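Purine nucleoside phosphorylase (Caulobacter vibrioides, PDB 1XFJ) probably cleaves purine nucleosides with phosphate to the free base and a sugar 1-phosphate, and probably also deaminates adenosine to inosine. Local coordinates at residues A5-L13 against H22-G30. Numbering follows the deposited sequence.
Sequences ALPTVQSPL and HAFFTRQGG
The edge strand of a mixed β-sheet pairs antiparallel with its neighbour where Val9 meets Phe24 as a hydrogen-bonded pair: Val9 N gives its hydrogen to Phe24 O at 2.9 Å, and Phe24 N returns one to Val9 O at 3.1 Å. Val9 CB packs on Phe24 CB, while the Phe24 ring offers its edge to Val9 O, with CD2 3.4 Å from that oxygen. One residue along, Gln10 extends the pairing with its side chain. Its CG lies anti to the carbonyl carbon (chi1 -73°) and the chain beyond runs straight out, passing the His22 ring, so that Gln10 NE2 donates to His22 O at 3.2 Å, the amide turned only 23° from the imidazole plane. At the edge of that ring, His22 CE1 comes unusually close to Ser11 N, a tight contact rather than a hydrogen bond. Short strand 8-9 borders strand 20-25, which on its far side pairs with strand 253-259, as the outermost strand of a five-stranded mixed sheet of this YfiH/LACC1-family protein. Thr8 and Phe25 lie side by side on the other face, Thr8 CG2 3.6 Å from Phe25 CE1, and Leu6 CD1 reaches the same ring carbon; Trp62 of helix 49-62 meets that ring edge-to-face. Beyond the strands a water bridges segments 5-13 and 22-30, donating to Pro7 O (2.6 Å) and Gln28 O and accepting from Thr26 N and Thr26 OG1; this hydroxyl oxygen also takes Gln28 N in an ST turn.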
loop_
_atom_site.group_PDB
_atom_site.type_symbol
_atom_site.label_atom_id
_atom_site.label_comp_id
_atom_site.label_asym_id
_atom_site.label_seq_id
_atom_site.Cartn_x
_atom_site.Cartn_y
_atom_site.Cartn_z
ATOM N N ALA A 5 -10.349 -1.839 -18.198
ATOM C CA ALA A 5 -9.420 -1.110 -19.104
ATOM C C ALA A 5 -8.121 -0.747 -18.388
ATOM O O ALA A 5 -7.037 -0.911 -18.940
ATOM C CB ALA A 5 -10.090 0.143 -19.638
ATOM N N LEU A 6 -8.228 -0.253 -17.158
ATOM C CA LEU A 6 -7.033 0.107 -16.405
ATOM C C LEU A 6 -6.188 -1.123 -16.096
ATOM O O LEU A 6 -6.707 -2.139 -15.629
ATOM C CB LEU A 6 -7.404 0.781 -15.080
ATOM C CG LEU A 6 -7.953 2.209 -15.102
ATOM C CD1 LEU A 6 -8.273 2.651 -13.671
ATOM C CD2 LEU A 6 -6.928 3.145 -15.730
ATOM N N PRO A 7 -4.878 -1.058 -16.377
ATOM C CA PRO A 7 -4.001 -2.196 -16.092
ATOM C C PRO A 7 -3.906 -2.354 -14.578
ATOM O O PRO A 7 -3.853 -1.363 -13.844
ATOM C CB PRO A 7 -2.668 -1.767 -16.697
ATOM C CG PRO A 7 -3.088 -0.894 -17.845
ATOM C CD PRO A 7 -4.181 -0.062 -17.212
ATOM N N THR A 8 -3.888 -3.591 -14.103
ATOM C CA THR A 8 -3.797 -3.816 -12.669
ATOM C C THR A 8 -3.004 -5.060 -12.345
ATOM O O THR A 8 -2.815 -5.935 -13.190
ATOM C CB THR A 8 -5.192 -4.002 -12.020
ATOM O OG1 THR A 8 -5.802 -5.192 -12.538
ATOM C CG2 THR A 8 -6.094 -2.810 -12.310
ATOM N N VAL A 9 -2.524 -5.114 -11.110
ATOM C CA VAL A 9 -1.816 -6.279 -10.620
ATOM C C VAL A 9 -2.802 -6.858 -9.621
ATOM O O VAL A 9 -3.236 -6.170 -8.699
ATOM C CB VAL A 9 -0.517 -5.915 -9.876
ATOM C CG1 VAL A 9 0.047 -7.151 -9.193
ATOM C CG2 VAL A 9 0.502 -5.347 -10.855
ATOM N N GLN A 10 -3.190 -8.107 -9.820
ATOM C CA GLN A 10 -4.119 -8.733 -8.898
ATOM C C GLN A 10 -3.507 -9.984 -8.313
ATOM O O GLN A 10 -2.627 -10.597 -8.917
ATOM C CB GLN A 10 -5.426 -9.068 -9.604
ATOM C CG GLN A 10 -6.272 -7.854 -9.913
ATOM C CD GLN A 10 -7.601 -8.234 -10.511
ATOM O OE1 GLN A 10 -7.660 -8.857 -11.571
ATOM N NE2 GLN A 10 -8.682 -7.870 -9.833
ATOM N N SER A 11 -3.981 -10.349 -7.127
ATOM C CA SER A 11 -3.497 -11.521 -6.415
ATOM C C SER A 11 -4.486 -12.678 -6.444
ATOM O O SER A 11 -5.691 -12.486 -6.268
ATOM C CB SER A 11 -3.211 -11.163 -4.957
ATOM O OG SER A 11 -3.066 -12.338 -4.178
ATOM N N PRO A 12 -3.986 -13.903 -6.671
ATOM C CA PRO A 12 -4.862 -15.076 -6.706
ATOM C C PRO A 12 -5.570 -15.270 -5.366
ATOM O O PRO A 12 -6.657 -15.844 -5.303
ATOM C CB PRO A 12 -3.894 -16.216 -7.020
ATOM C CG PRO A 12 -2.884 -15.554 -7.888
ATOM C CD PRO A 12 -2.641 -14.240 -7.170
ATOM N N LEU A 13 -4.951 -14.777 -4.295
ATOM C CA LEU A 13 -5.522 -14.905 -2.960
ATOM C C LEU A 13 -6.738 -14.027 -2.718
ATOM O O LEU A 13 -7.477 -14.244 -1.758
ATOM C CB LEU A 13 -4.469 -14.600 -1.894
ATOM C CG LEU A 13 -3.505 -15.736 -1.552
ATOM C CD1 LEU A 13 -2.829 -16.216 -2.812
ATOM C CD2 LEU A 13 -2.489 -15.266 -0.526
ATOM N N HIS A 22 -10.525 -5.913 -5.754
ATOM C CA HIS A 22 -9.249 -5.369 -5.303
ATOM C C HIS A 22 -8.354 -5.101 -6.496
ATOM O O HIS A 22 -8.581 -5.626 -7.585
ATOM C CB HIS A 22 -8.529 -6.383 -4.423
ATOM C CG HIS A 22 -7.859 -7.469 -5.203
ATOM N ND1 HIS A 22 -6.490 -7.536 -5.362
ATOM C CD2 HIS A 22 -8.371 -8.499 -5.918
ATOM C CE1 HIS A 22 -6.189 -8.560 -6.141
ATOM N NE2 HIS A 22 -7.312 -9.160 -6.493
ATOM N N ALA A 23 -7.309 -4.312 -6.270
ATOM C CA ALA A 23 -6.367 -4.010 -7.329
ATOM C C ALA A 23 -5.189 -3.190 -6.848
ATOM O O ALA A 23 -5.335 -2.294 -6.019
ATOM C CB ALA A 23 -7.064 -3.271 -8.463
ATOM N N PHE A 24 -4.017 -3.538 -7.363
ATOM C CA PHE A 24 -2.789 -2.808 -7.084
ATOM C C PHE A 24 -2.581 -2.138 -8.440
ATOM O O PHE A 24 -2.223 -2.794 -9.416
ATOM C CB PHE A 24 -1.640 -3.773 -6.780
ATOM C CG PHE A 24 -1.813 -4.539 -5.497
ATOM C CD1 PHE A 24 -1.628 -3.914 -4.266
ATOM C CD2 PHE A 24 -2.181 -5.881 -5.518
ATOM C CE1 PHE A 24 -1.805 -4.620 -3.070
ATOM C CE2 PHE A 24 -2.361 -6.595 -4.333
ATOM C CZ PHE A 24 -2.172 -5.962 -3.105
ATOM N N PHE A 25 -2.838 -0.838 -8.508
ATOM C CA PHE A 25 -2.709 -0.132 -9.771
ATOM C C PHE A 25 -1.276 0.162 -10.180
ATOM O O PHE A 25 -0.353 0.119 -9.361
ATOM C CB PHE A 25 -3.535 1.157 -9.719
ATOM C CG PHE A 25 -5.013 0.905 -9.670
ATOM C CD1 PHE A 25 -5.716 0.627 -10.838
ATOM C CD2 PHE A 25 -5.684 0.852 -8.450
ATOM C CE1 PHE A 25 -7.070 0.292 -10.795
ATOM C CE2 PHE A 25 -7.038 0.518 -8.392
ATOM C CZ PHE A 25 -7.733 0.235 -9.570
ATOM N N THR A 26 -1.103 0.438 -11.470
ATOM C CA THR A 26 0.203 0.758 -12.021
ATOM C C THR A 26 0.221 2.245 -12.358
ATOM O O THR A 26 -0.704 2.985 -12.004
ATOM C CB THR A 26 0.501 -0.055 -13.307
ATOM O OG1 THR A 26 -0.310 0.430 -14.385
ATOM C CG2 THR A 26 0.207 -1.536 -13.084
ATOM N N ARG A 27 1.271 2.682 -13.042
ATOM C CA ARG A 27 1.402 4.080 -13.423
ATOM C C ARG A 27 0.655 4.350 -14.728
ATOM O O ARG A 27 0.483 5.499 -15.124
ATOM C CB ARG A 27 2.880 4.437 -13.605
ATOM C CG ARG A 27 3.531 3.754 -14.798
ATOM C CD ARG A 27 4.987 4.157 -14.927
ATOM N NE ARG A 27 5.140 5.604 -15.041
ATOM C CZ ARG A 27 6.303 6.237 -14.933
ATOM N NH1 ARG A 27 7.413 5.546 -14.711
ATOM N NH2 ARG A 27 6.356 7.560 -15.037
ATOM N N GLN A 28 0.201 3.287 -15.383
ATOM C CA GLN A 28 -0.495 3.415 -16.664
ATOM C C GLN A 28 -2.015 3.578 -16.612
ATOM O O GLN A 28 -2.675 3.102 -15.682
ATOM C CB GLN A 28 -0.140 2.214 -17.552
ATOM C CG GLN A 28 1.303 2.217 -18.038
ATOM C CD GLN A 28 1.612 1.073 -18.989
ATOM O OE1 GLN A 28 0.738 0.608 -19.721
ATOM N NE2 GLN A 28 2.865 0.625 -18.996
ATOM N N GLY A 29 -2.556 4.273 -17.616
ATOM C CA GLY A 29 -3.993 4.472 -17.711
ATOM C C GLY A 29 -4.549 5.821 -17.295
ATOM O O GLY A 29 -5.761 6.033 -17.381
ATOM N N GLY A 30 -3.678 6.730 -16.866
ATOM C CA GLY A 30 -4.122 8.043 -16.420
ATOM C C GLY A 30 -3.956 9.174 -17.420
ATOM O O GLY A 30 -3.826 8.940 -18.619
HETATM O O HOH W 1 -2.814 1.067 -13.717
#